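Local coordinates for NikO protein (Streptomyces tendae, PDB 4FQD) that transfers the enolpyruvyl group of phosphoenolpyruvate in nikkomycin biosynthesis, as a MurA-type member of the EPSP synthase family, at residues A[13-18]-A[425-430]; A[414-419]-A[440-445]; A[372-377]-A[402-407]. The protein carries 4 engineered substitutions. All coordinates share one frame; numbering follows the deposited sequence.

Contact 1: A[13-18]-A[425-430]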
ATOM      1  N   GLU A  13     -11.750  -7.931  38.170  1.00 61.37           N
ATOM      2  CA  GLU A  13     -11.439  -8.622  36.931  1.00 52.91           C
ATOM      3  C   GLU A  13      -9.923  -8.770  36.765  1.00 45.43           C
ATOM      4  O   GLU A  13      -9.175  -7.838  37.060  1.00 41.93           O
ATOM      5  CB  GLU A  13     -12.063  -7.835  35.780  1.00 61.23           C
ATOM      6  CG  GLU A  13     -12.198  -8.587  34.492  1.00 61.46           C
ATOM      7  CD  GLU A  13     -11.154  -8.165  33.501  1.00 65.83           C
ATOM      8  OE1 GLU A  13     -11.307  -7.071  32.921  1.00 65.28           O
ATOM      9  OE2 GLU A  13     -10.175  -8.912  33.314  1.00 61.74           O
ATOM     10  N   PRO A  14      -9.465  -9.951  36.309  1.00 38.91           N
ATOM     11  CA  PRO A  14      -8.032 -10.273  36.241  1.00 37.58           C
ATOM     12  C   PRO A  14      -7.203  -9.305  35.396  1.00 31.08           C
ATOM     13  O   PRO A  14      -7.588  -8.955  34.282  1.00 34.99           O
ATOM     14  CB  PRO A  14      -8.014 -11.675  35.613  1.00 36.32           C
ATOM     15  CG  PRO A  14      -9.347 -11.828  34.960  1.00 38.57           C
ATOM     16  CD  PRO A  14     -10.291 -11.077  35.842  1.00 43.17           C
ATOM     17  N   LEU A  15      -6.065  -8.888  35.941  1.00 29.53           N
ATOM     18  CA  LEU A  15      -5.173  -7.960  35.260  1.00 23.81           C
ATOM     19  C   LEU A  15      -3.794  -8.569  35.048  1.00 20.96           C
ATOM     20  O   LEU A  15      -3.432  -9.559  35.681  1.00 21.53           O
ATOM     21  CB  LEU A  15      -5.014  -6.677  36.079  1.00 30.09           C
ATOM     22  CG  LEU A  15      -6.184  -5.705  36.205  1.00 36.55           C
ATOM     23  CD1 LEU A  15      -5.815  -4.579  37.156  1.00 31.33           C
ATOM     24  CD2 LEU A  15      -6.555  -5.145  34.849  1.00 37.18           C
ATOM     25  N   LEU A  16      -3.029  -7.964  34.145  1.00 27.19           N
ATOM     26  CA  LEU A  16      -1.606  -8.242  34.032  1.00 19.44           C
ATOM     27  C   LEU A  16      -0.843  -7.026  34.535  1.00 18.23           C
ATOM     28  O   LEU A  16      -1.027  -5.919  34.031  1.00 18.67           O
ATOM     29  CB  LEU A  16      -1.213  -8.538  32.584  1.00 17.89           C
ATOM     30  CG  LEU A  16      -1.619  -9.895  32.007  1.00 21.74           C
ATOM     31  CD1 LEU A  16      -1.061 -10.056  30.603  1.00 14.08           C
ATOM     32  CD2 LEU A  16      -1.148 -11.025  32.908  1.00 16.44           C
ATOM     33  N   GLU A  17      -0.002  -7.226  35.543  1.00 23.93           N
ATOM     34  CA  GLU A  17       0.793  -6.135  36.091  1.00 18.92           C
ATOM     35  C   GLU A  17       2.199  -6.180  35.505  1.00 22.42           C
ATOM     36  O   GLU A  17       3.001  -7.046  35.856  1.00 23.69           O
ATOM     37  CB  GLU A  17       0.838  -6.217  37.617  1.00 23.47           C
ATOM     38  CG  GLU A  17       1.497  -5.023  38.288  1.00 30.53           C
ATOM     39  CD  GLU A  17       1.388  -5.073  39.799  1.00 38.25           C
ATOM     40  OE1 GLU A  17       0.258  -4.953  40.319  1.00 37.48           O
ATOM     41  OE2 GLU A  17       2.430  -5.237  40.466  1.00 38.12           O
ATOM     42  N   ILE A  18       2.487  -5.243  34.608  1.00 19.38           N
ATOM     43  CA  ILE A  18       3.747  -5.246  33.875  1.00 19.72           C
ATOM     44  C   ILE A  18       4.751  -4.225  34.405  1.00 17.76           C
ATOM     45  O   ILE A  18       4.441  -3.042  34.538  1.00 16.73           O
ATOM     46  CB  ILE A  18       3.522  -4.984  32.369  1.00 18.41           C
ATOM     47  CG1 ILE A  18       2.533  -5.998  31.790  1.00 16.05           C
ATOM     48  CG2 ILE A  18       4.841  -5.028  31.613  1.00 14.82           C
ATOM     49  CD1 ILE A  18       1.203  -5.396  31.397  1.00 14.46           C
ATOM     50  N   ARG A 425       5.383   0.889  35.644  1.00 18.68           N
ATOM     51  CA  ARG A 425       4.276  -0.044  35.818  1.00 20.36           C
ATOM     52  C   ARG A 425       3.164   0.193  34.800  1.00 21.05           C
ATOM     53  O   ARG A 425       2.769   1.332  34.547  1.00 21.86           O
ATOM     54  CB  ARG A 425       3.715   0.041  37.239  1.00 21.59           C
ATOM     55  CG  ARG A 425       2.933  -1.194  37.668  1.00 27.85           C
ATOM     56  CD  ARG A 425       2.330  -1.022  39.054  1.00 33.18           C
ATOM     57  NE  ARG A 425       1.042  -0.338  39.009  1.00 40.50           N
ATOM     58  CZ  ARG A 425      -0.132  -0.943  39.165  1.00 49.75           C
ATOM     59  NH1 ARG A 425      -0.185  -2.250  39.385  1.00 48.57           N
ATOM     60  NH2 ARG A 425      -1.255  -0.240  39.106  1.00 39.54           N
ATOM     61  N   THR A 426       2.668  -0.894  34.221  1.00 18.52           N
ATOM     62  CA  THR A 426       1.560  -0.832  33.276  1.00 15.89           C
ATOM     63  C   THR A 426       0.620  -2.008  33.511  1.00 18.92           C
ATOM     64  O   THR A 426       1.066  -3.133  33.739  1.00 21.95           O
ATOM     65  CB  THR A 426       2.058  -0.874  31.816  1.00 16.62           C
ATOM     66  OG1 THR A 426       3.012   0.175  31.602  1.00 19.64           O
ATOM     67  CG2 THR A 426       0.900  -0.705  30.842  1.00 12.87           C
ATOM     68  N   THR A 427      -0.681  -1.747  33.466  1.00 13.36           N
ATOM     69  CA  THR A 427      -1.667  -2.809  33.606  1.00 20.58           C
ATOM     70  C   THR A 427      -2.330  -3.111  32.269  1.00 22.53           C
ATOM     71  O   THR A 427      -2.598  -2.207  31.477  1.00 19.26           O
ATOM     72  CB  THR A 427      -2.743  -2.456  34.647  1.00 20.20           C
ATOM     73  OG1 THR A 427      -3.357  -1.211  34.297  1.00 27.17           O
ATOM     74  CG2 THR A 427      -2.125  -2.337  36.033  1.00 22.62           C
ATOM     75  N   LEU A 428      -2.584  -4.392  32.021  1.00 26.49           N
ATOM     76  CA  LEU A 428      -3.235  -4.828  30.793  1.00 18.83           C
ATOM     77  C   LEU A 428      -4.355  -5.813  31.103  1.00 21.14           C
ATOM     78  O   LEU A 428      -4.136  -6.821  31.776  1.00 23.34           O
ATOM     79  CB  LEU A 428      -2.218  -5.474  29.850  1.00 15.94           C
ATOM     80  CG  LEU A 428      -2.768  -6.063  28.549  1.00 19.13           C
ATOM     81  CD1 LEU A 428      -3.406  -4.980  27.688  1.00 11.32           C
ATOM     82  CD2 LEU A 428      -1.673  -6.787  27.782  1.00 16.95           C
ATOM     83  N   ARG A 429      -5.556  -5.519  30.616  1.00 20.26           N
ATOM     84  CA  ARG A 429      -6.685  -6.426  30.799  1.00 26.53           C
ATOM     85  C   ARG A 429      -7.210  -6.962  29.472  1.00 26.11           C
ATOM     86  O   ARG A 429      -6.742  -6.561  28.405  1.00 20.34           O
ATOM     87  CB  ARG A 429      -7.808  -5.765  31.600  1.00 20.20           C
ATOM     88  CG  ARG A 429      -8.330  -4.462  31.031  1.00 32.21           C
ATOM     89  CD  ARG A 429      -9.402  -3.896  31.947  1.00 41.17           C
ATOM     90  NE  ARG A 429      -9.962  -2.644  31.451  1.00 58.49           N
ATOM     91  CZ  ARG A 429      -9.520  -1.439  31.795  1.00 62.90           C
ATOM     92  NH1 ARG A 429      -8.505  -1.316  32.639  1.00 59.52           N
ATOM     93  NH2 ARG A 429     -10.095  -0.355  31.294  1.00 59.90           N
ATOM     94  N   ASN A 430      -8.186  -7.863  29.558  1.00 24.33           N
ATOM     95  CA  ASN A 430      -8.678  -8.605  28.400  1.00 22.47           C
ATOM     96  C   ASN A 430      -7.556  -9.373  27.713  1.00 21.60           C
ATOM     97  O   ASN A 430      -7.530  -9.499  26.490  1.00 25.76           O
ATOM     98  CB  ASN A 430      -9.398  -7.689  27.407  1.00 23.73           C
ATOM     99  CG  ASN A 430     -10.786  -7.302  27.871  1.00 29.87           C
ATOM    100  OD1 ASN A 430     -11.583  -6.770  27.101  1.00 36.77           O
ATOM    101  ND2 ASN A 430     -11.081  -7.564  29.138  1.00 36.02           N
TER
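Leu16 to Ile18 pair with Thr426 to Leu428 in antiparallel fashion, the axes of strands 14-18 and 425-429 meeting at 150° and coming within 4.6 Å. Leu16 with Leu428 and Ile18 with Thr426 are hydrogen-bonded pairs, each closed by two backbone bonds, of which Ile18 N to Thr426 O is 2.7 Å long. Glu17 and Thr427 form the non-hydrogen-bonded pair between them, and Thr427 CA directs its hydrogen at Leu16 O, 3.2 Å away. Leu16, Ile18, Thr426 and Leu428 share one face of the sheet. On it the Ile18 chain slants across Leu428, its CD1 lying 3.8 Å from Leu428 CB, and helix 409-419 covers Ile18, Thr426 and Leu428. Glu17 and Thr427 look to the other face. With CG anti to the backbone N (chi1 -173°) and the chain extended beyond it, Glu17 reaches over to Arg425, where OE1 meets NH1 in a salt bridge of 2.9 Å at the guanidinium edge. The two planes stand 78° apart, and one carboxylate oxygen makes the bridge. Farther along, Leu15 CD2 rests 3.5 Å from Arg429 CB, both side chains pointing the same way. Glu17 OE2 also has a long, weak ion pair with Arg453 of strand 451-456, so Arg425, with a lesser share from Arg453, would probably stabilise the ionised carboxylate, while the face of Ile18 and Leu428 packs its aliphatic groups against helix 409-419.

Contact 2: A[414-419]-A[440-445]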
ATOM      1  N   VAL A 414       0.838  -7.330  21.289  1.00 12.27           N
ATOM      2  CA  VAL A 414       1.642  -6.161  20.944  1.00 14.32           C
ATOM      3  C   VAL A 414       1.661  -5.119  22.067  1.00 11.38           C
ATOM      4  O   VAL A 414       2.644  -4.396  22.233  1.00 14.38           O
ATOM      5  CB  VAL A 414       1.187  -5.521  19.606  1.00 16.88           C
ATOM      6  CG1 VAL A 414      -0.162  -4.830  19.760  1.00 14.49           C
ATOM      7  CG2 VAL A 414       2.239  -4.546  19.092  1.00 13.44           C
ATOM      8  N   LEU A 415       0.584  -5.054  22.844  1.00  9.94           N
ATOM      9  CA  LEU A 415       0.528  -4.147  23.984  1.00 12.80           C
ATOM     10  C   LEU A 415       1.449  -4.638  25.092  1.00 16.55           C
ATOM     11  O   LEU A 415       2.103  -3.845  25.771  1.00 14.34           O
ATOM     12  CB  LEU A 415      -0.902  -4.013  24.509  1.00 10.65           C
ATOM     13  CG  LEU A 415      -1.870  -3.212  23.637  1.00 14.46           C
ATOM     14  CD1 LEU A 415      -3.241  -3.136  24.287  1.00 10.58           C
ATOM     15  CD2 LEU A 415      -1.316  -1.824  23.368  1.00 14.66           C
ATOM     16  N   LEU A 416       1.493  -5.954  25.266  1.00 13.74           N
ATOM     17  CA  LEU A 416       2.336  -6.569  26.280  1.00 13.43           C
ATOM     18  C   LEU A 416       3.813  -6.351  25.965  1.00 12.97           C
ATOM     19  O   LEU A 416       4.616  -6.108  26.864  1.00 13.39           O
ATOM     20  CB  LEU A 416       2.030  -8.065  26.389  1.00 12.22           C
ATOM     21  CG  LEU A 416       2.811  -8.862  27.433  1.00 13.99           C
ATOM     22  CD1 LEU A 416       2.696  -8.211  28.801  1.00 16.49           C
ATOM     23  CD2 LEU A 416       2.309 -10.297  27.478  1.00 10.90           C
ATOM     24  N   LEU A 417       4.162  -6.431  24.685  1.00 11.92           N
ATOM     25  CA  LEU A 417       5.537  -6.214  24.252  1.00 10.95           C
ATOM     26  C   LEU A 417       5.944  -4.757  24.431  1.00 12.07           C
ATOM     27  O   LEU A 417       7.058  -4.462  24.865  1.00 12.77           O
ATOM     28  CB  LEU A 417       5.714  -6.627  22.789  1.00  7.94           C
ATOM     29  CG  LEU A 417       5.492  -8.101  22.452  1.00 10.84           C
ATOM     30  CD1 LEU A 417       5.740  -8.351  20.973  1.00 10.31           C
ATOM     31  CD2 LEU A 417       6.381  -8.989  23.308  1.00  8.26           C
ATOM     32  N   ALA A 418       5.033  -3.850  24.093  1.00 10.21           N
ATOM     33  CA  ALA A 418       5.287  -2.421  24.216  1.00  9.37           C
ATOM     34  C   ALA A 418       5.392  -2.004  25.680  1.00 13.36           C
ATOM     35  O   ALA A 418       6.185  -1.131  26.030  1.00 13.48           O
ATOM     36  CB  ALA A 418       4.199  -1.628  23.511  1.00  9.84           C
ATOM     37  N   ALA A 419       4.588  -2.636  26.530  1.00 10.89           N
ATOM     38  CA  ALA A 419       4.604  -2.347  27.961  1.00  9.92           C
ATOM     39  C   ALA A 419       5.929  -2.759  28.593  1.00 14.51           C
ATOM     40  O   ALA A 419       6.411  -2.111  29.523  1.00 16.36           O
ATOM     41  CB  ALA A 419       3.446  -3.045  28.655  1.00  9.12           C
ATOM     42  N   ASP A 440       1.232 -19.919  26.270  1.00 24.90           N
ATOM     43  CA  ASP A 440       1.293 -19.122  27.486  1.00 21.73           C
ATOM     44  C   ASP A 440       2.337 -18.031  27.281  1.00 19.61           C
ATOM     45  O   ASP A 440       3.470 -18.148  27.751  1.00 19.09           O
ATOM     46  CB  ASP A 440       1.665 -19.995  28.685  1.00 18.83           C
ATOM     47  CG  ASP A 440       1.268 -19.371  30.009  1.00 23.17           C
ATOM     48  OD1 ASP A 440       1.162 -18.128  30.079  1.00 22.76           O
ATOM     49  OD2 ASP A 440       1.065 -20.127  30.983  1.00 26.67           O
ATOM     50  N   LEU A 441       1.948 -16.979  26.566  1.00 17.83           N
ATOM     51  CA  LEU A 441       2.866 -15.912  26.181  1.00 19.20           C
ATOM     52  C   LEU A 441       3.497 -15.219  27.386  1.00 17.85           C
ATOM     53  O   LEU A 441       4.673 -14.857  27.356  1.00 14.91           O
ATOM     54  CB  LEU A 441       2.152 -14.885  25.298  1.00 16.86           C
ATOM     55  CG  LEU A 441       3.010 -13.739  24.755  1.00 16.00           C
ATOM     56  CD1 LEU A 441       4.179 -14.280  23.944  1.00 10.64           C
ATOM     57  CD2 LEU A 441       2.170 -12.786  23.921  1.00 12.93           C
ATOM     58  N   VAL A 442       2.712 -15.041  28.443  1.00 15.21           N
ATOM     59  CA  VAL A 442       3.209 -14.413  29.662  1.00 19.75           C
ATOM     60  C   VAL A 442       4.319 -15.246  30.299  1.00 16.61           C
ATOM     61  O   VAL A 442       5.380 -14.723  30.638  1.00 20.73           O
ATOM     62  CB  VAL A 442       2.077 -14.186  30.685  1.00 19.90           C
ATOM     63  CG1 VAL A 442       2.648 -13.763  32.030  1.00 15.06           C
ATOM     64  CG2 VAL A 442       1.097 -13.145  30.166  1.00 13.62           C
ATOM     65  N   GLU A 443       4.072 -16.545  30.442  1.00 14.64           N
ATOM     66  CA  GLU A 443       5.049 -17.452  31.037  1.00 19.58           C
ATOM     67  C   GLU A 443       6.344 -17.501  30.231  1.00 21.62           C
ATOM     68  O   GLU A 443       7.437 -17.513  30.799  1.00 21.17           O
ATOM     69  CB  GLU A 443       4.465 -18.858  31.169  1.00 20.80           C
ATOM     70  CG  GLU A 443       5.447 -19.885  31.709  1.00 25.17           C
ATOM     71  CD  GLU A 443       4.894 -21.297  31.670  1.00 36.00           C
ATOM     72  OE1 GLU A 443       3.809 -21.529  32.243  1.00 37.92           O
ATOM     73  OE2 GLU A 443       5.543 -22.172  31.059  1.00 32.69           O
ATOM     74  N   ASP A 444       6.216 -17.526  28.908  1.00 18.69           N
ATOM     75  CA  ASP A 444       7.380 -17.567  28.027  1.00 18.17           C
ATOM     76  C   ASP A 444       8.212 -16.293  28.130  1.00 18.75           C
ATOM     77  O   ASP A 444       9.442 -16.342  28.092  1.00 22.45           O
ATOM     78  CB  ASP A 444       6.956 -17.808  26.576  1.00 15.88           C
ATOM     79  CG  ASP A 444       6.492 -19.230  26.335  1.00 25.72           C
ATOM     80  OD1 ASP A 444       6.902 -20.126  27.101  1.00 27.84           O
ATOM     81  OD2 ASP A 444       5.721 -19.454  25.377  1.00 25.26           O
ATOM     82  N   LEU A 445       7.535 -15.156  28.259  1.00 18.07           N
ATOM     83  CA  LEU A 445       8.213 -13.871  28.392  1.00 15.02           C
ATOM     84  C   LEU A 445       8.911 -13.747  29.743  1.00 18.55           C
ATOM     85  O   LEU A 445      10.071 -13.341  29.813  1.00 16.14           O
ATOM     86  CB  LEU A 445       7.226 -12.717  28.197  1.00 15.56           C
ATOM     87  CG  LEU A 445       6.830 -12.410  26.751  1.00 19.81           C
ATOM     88  CD1 LEU A 445       5.704 -11.394  26.708  1.00 16.22           C
ATOM     89  CD2 LEU A 445       8.032 -11.907  25.967  1.00 12.01           C
TER
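Leu416 pushes its branched end toward Leu445, Val442 and Leu441, joining two helices of an inverse alpha/beta barrel domain, the fold of this family in which helices gather inside and sheets lie outside. The axes of helices 414-419 and 441-445 diverge by only 26°, but they stay 11.9 Å apart, a gap bridged by side-chain ends rather than by touching backbones. Leu416 is the bump: its CG lies anti to the backbone N (chi1 -179°), and its CD2 enters a shallow hollow bordered by the three side chains of the second helix. Leu445 forms one side of this hollow and meets Leu416 tip to tip, Leu445 CD1 to Leu416 CD2 at 3.6 Å. Val442 passes Leu416 at about a right angle and offers CG2 at 4.1 Å from the same Leu416 CD2. Leu441 adds a looser wall, its CD2 4.3 Å from Leu416 CD2. Ile452 of strand 451-456 touches Leu416, Val442 and Leu445, so that one residue of the sheet packs against both helices. Phe346 and Leu349 of helix 344-351 also pack on Leu417. Leu417 in turn lends a methyl to the seam, its CD2 standing 4.2 Å from Leu445 CD1.

Contact 3: A[372-377]-A[402-407]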
ATOM      1  N   ALA A 372      -4.230   0.584  18.392  1.00 17.10           N
ATOM      2  CA  ALA A 372      -3.659   1.920  18.208  1.00 20.68           C
ATOM      3  C   ALA A 372      -3.933   2.933  19.335  1.00 17.65           C
ATOM      4  O   ALA A 372      -3.002   3.592  19.797  1.00 15.36           O
ATOM      5  CB  ALA A 372      -4.053   2.498  16.840  1.00 17.51           C
ATOM      6  N   PRO A 373      -5.200   3.069  19.778  1.00 15.34           N
ATOM      7  CA  PRO A 373      -5.440   4.038  20.856  1.00 16.52           C
ATOM      8  C   PRO A 373      -4.757   3.642  22.163  1.00 20.25           C
ATOM      9  O   PRO A 373      -4.486   4.503  23.001  1.00 21.14           O
ATOM     10  CB  PRO A 373      -6.962   4.000  21.031  1.00 15.59           C
ATOM     11  CG  PRO A 373      -7.482   3.477  19.736  1.00 18.99           C
ATOM     12  CD  PRO A 373      -6.462   2.484  19.289  1.00 12.53           C
ATOM     13  N   GLU A 374      -4.481   2.353  22.331  1.00 18.58           N
ATOM     14  CA  GLU A 374      -3.818   1.869  23.533  1.00 18.66           C
ATOM     15  C   GLU A 374      -2.315   2.123  23.467  1.00 22.38           C
ATOM     16  O   GLU A 374      -1.687   2.440  24.477  1.00 18.71           O
ATOM     17  CB  GLU A 374      -4.106   0.383  23.746  1.00 15.00           C
ATOM     18  CG  GLU A 374      -5.584   0.061  23.858  1.00 18.03           C
ATOM     19  CD  GLU A 374      -6.267   0.850  24.958  1.00 25.36           C
ATOM     20  OE1 GLU A 374      -5.801   0.788  26.116  1.00 17.75           O
ATOM     21  OE2 GLU A 374      -7.267   1.538  24.663  1.00 32.96           O
ATOM     22  N   LEU A 375      -1.744   1.983  22.273  1.00 15.16           N
ATOM     23  CA  LEU A 375      -0.340   2.309  22.056  1.00 15.47           C
ATOM     24  C   LEU A 375      -0.116   3.807  22.222  1.00 13.85           C
ATOM     25  O   LEU A 375       0.972   4.245  22.593  1.00 15.94           O
ATOM     26  CB  LEU A 375       0.110   1.873  20.659  1.00 15.19           C
ATOM     27  CG  LEU A 375       0.280   0.375  20.406  1.00 15.84           C
ATOM     28  CD1 LEU A 375       0.702   0.130  18.967  1.00 15.47           C
ATOM     29  CD2 LEU A 375       1.296  -0.218  21.369  1.00 15.02           C
ATOM     30  N   GLU A 376      -1.157   4.583  21.938  1.00 16.62           N
ATOM     31  CA  GLU A 376      -1.111   6.034  22.075  1.00 17.82           C
ATOM     32  C   GLU A 376      -0.865   6.435  23.525  1.00 17.97           C
ATOM     33  O   GLU A 376      -0.162   7.406  23.802  1.00 16.10           O
ATOM     34  CB  GLU A 376      -2.425   6.649  21.589  1.00 17.97           C
ATOM     35  CG  GLU A 376      -2.365   8.145  21.343  1.00 23.77           C
ATOM     36  CD  GLU A 376      -2.066   8.480  19.896  1.00 38.91           C
ATOM     37  OE1 GLU A 376      -2.342   7.631  19.024  1.00 36.96           O
ATOM     38  OE2 GLU A 376      -1.554   9.588  19.630  1.00 38.55           O
ATOM     39  N   ALA A 377      -1.451   5.675  24.447  1.00 20.02           N
ATOM     40  CA  ALA A 377      -1.322   5.947  25.874  1.00 21.14           C
ATOM     41  C   ALA A 377       0.110   5.751  26.361  1.00 17.89           C
ATOM     42  O   ALA A 377       0.534   6.373  27.335  1.00 23.06           O
ATOM     43  CB  ALA A 377      -2.279   5.068  26.668  1.00 14.80           C
ATOM     44  N   THR A 402      -0.206   3.459  33.141  1.00 19.80           N
ATOM     45  CA  THR A 402      -1.411   3.436  32.320  1.00 22.51           C
ATOM     46  C   THR A 402      -2.197   2.141  32.496  1.00 20.72           C
ATOM     47  O   THR A 402      -1.676   1.149  33.006  1.00 18.35           O
ATOM     48  CB  THR A 402      -1.076   3.612  30.827  1.00 26.31           C
ATOM     49  OG1 THR A 402      -0.177   2.577  30.411  1.00 21.51           O
ATOM     50  CG2 THR A 402      -0.429   4.968  30.581  1.00 19.51           C
ATOM     51  N   ASP A 403      -3.457   2.164  32.073  1.00 27.03           N
ATOM     52  CA  ASP A 403      -4.303   0.975  32.089  1.00 23.32           C
ATOM     53  C   ASP A 403      -4.718   0.602  30.674  1.00 22.86           C
ATOM     54  O   ASP A 403      -5.622   1.212  30.101  1.00 26.56           O
ATOM     55  CB  ASP A 403      -5.546   1.201  32.950  1.00 26.26           C
ATOM     56  CG  ASP A 403      -5.225   1.294  34.424  1.00 41.99           C
ATOM     57  OD1 ASP A 403      -4.902   0.250  35.029  1.00 50.88           O
ATOM     58  OD2 ASP A 403      -5.307   2.408  34.981  1.00 51.53           O
ATOM     59  N   LEU A 404      -4.057  -0.405  30.116  1.00 16.13           N
ATOM     60  CA  LEU A 404      -4.294  -0.800  28.732  1.00 20.78           C
ATOM     61  C   LEU A 404      -5.361  -1.883  28.611  1.00 20.49           C
ATOM     62  O   LEU A 404      -5.379  -2.844  29.378  1.00 20.41           O
ATOM     63  CB  LEU A 404      -2.990  -1.266  28.078  1.00 18.79           C
ATOM     64  CG  LEU A 404      -2.147  -0.214  27.350  1.00 20.37           C
ATOM     65  CD1 LEU A 404      -1.914   1.014  28.208  1.00 16.12           C
ATOM     66  CD2 LEU A 404      -0.821  -0.808  26.918  1.00 21.15           C
ATOM     67  N   ARG A 405      -6.251  -1.716  27.640  1.00 18.51           N
ATOM     68  CA  ARG A 405      -7.286  -2.706  27.373  1.00 19.34           C
ATOM     69  C   ARG A 405      -7.086  -3.342  26.004  1.00 19.52           C
ATOM     70  O   ARG A 405      -7.011  -2.646  24.990  1.00 16.03           O
ATOM     71  CB  ARG A 405      -8.676  -2.073  27.457  1.00 26.40           C
ATOM     72  CG  ARG A 405      -9.800  -3.019  27.067  1.00 45.45           C
ATOM     73  CD  ARG A 405     -11.143  -2.310  27.026  1.00 45.06           C
ATOM     74  NE  ARG A 405     -12.217  -3.205  26.608  1.00 63.46           N
ATOM     75  CZ  ARG A 405     -12.876  -4.013  27.431  1.00 69.57           C
ATOM     76  NH1 ARG A 405     -12.566  -4.043  28.719  1.00 64.58           N
ATOM     77  NH2 ARG A 405     -13.841  -4.797  26.968  1.00 58.99           N
ATOM     78  N   ALA A 406      -6.998  -4.668  25.978  1.00 21.13           N
ATOM     79  CA  ALA A 406      -6.839  -5.398  24.727  1.00 15.01           C
ATOM     80  C   ALA A 406      -8.185  -5.593  24.043  1.00 17.32           C
ATOM     81  O   ALA A 406      -9.181  -5.905  24.692  1.00 21.12           O
ATOM     82  CB  ALA A 406      -6.171  -6.737  24.977  1.00 17.16           C
ATOM     83  N   THR A 407      -8.212  -5.407  22.728  1.00 20.17           N
ATOM     84  CA  THR A 407      -9.441  -5.568  21.961  1.00 16.79           C
ATOM     85  C   THR A 407      -9.495  -6.929  21.279  1.00 18.62           C
ATOM     86  O   THR A 407     -10.576  -7.433  20.973  1.00 25.94           O
ATOM     87  CB  THR A 407      -9.596  -4.463  20.899  1.00 19.42           C
ATOM     88  OG1 THR A 407      -8.439  -4.444  20.053  1.00 17.78           O
ATOM     89  CG2 THR A 407      -9.758  -3.104  21.561  1.00 18.32           C
TER
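Glu374 folds its side chain over the backbone of Leu404 and Arg405, so that a charged residue here packs as well as bonds. Glu374 CG sits 3.3 Å from Arg405 O, and the turn about CB-CG (chi2 -56°) brings CD back toward the strand. There OE1 accepts the amide of Arg405, Arg405 N to Glu374 OE1 being 3.0 Å. The bond is nearly straight at the hydrogen, 169°, but the donor approaches from above the carboxylate, 58° out of its plane. Glu374 OE1 also lies 3.4 Å from Leu404 CA, pressed close to the chain. Nearer its root, Glu374 is apolar in its contacts: Glu374 CB is 4.1 Å from Leu404 CG, and Leu415 of helix 409-419 packs against it as well. Farther along the helix, Ala377 meets Thr402 and Leu404, Ala377 O facing Thr402 CG2 at 3.7 Å and Ala377 CB lying 4.4 Å from Leu404 CD1. Leu404 N and O bond to strand 425-429, whereas Arg405 N turns to the opposite edge of strand 402-405, where Glu374 receives it. An alanine in place of Glu374 would probably leave Arg405 N without this acceptor and open a gap beside Arg405 O. Strand 402-405 is one of the two outermost strands of its four-stranded sheet within this chain, and helix 372-377 runs nearly antiparallel to it, a helix set along the edge strand of a sheet, within the inverse alpha/beta barrel of this family.

Overall arrangement
The contacts lie in one domain: contact 1 joins the N-terminal strand to the C-terminal part of the chain, which holds contacts 2 and 3. Contacts 1 and 3 share a sheet: their centres are about 11 Å apart, and Thr427 O and Leu404 N, 2.7 Å apart, probably hydrogen-bond. Contact 2 packs on its Leu16, Ile18 and Leu428 face, its centre about 11 Å from that of contact 1, with Leu416 CD1 3.7 Å from Ile18 CG1. Contacts 2 and 3, about 14 Å between centres, meet through Leu415, whose CD2 is 3.6 Å from Glu374 CB. Family members hold their active site in the cleft between two such domains; these contacts help build one.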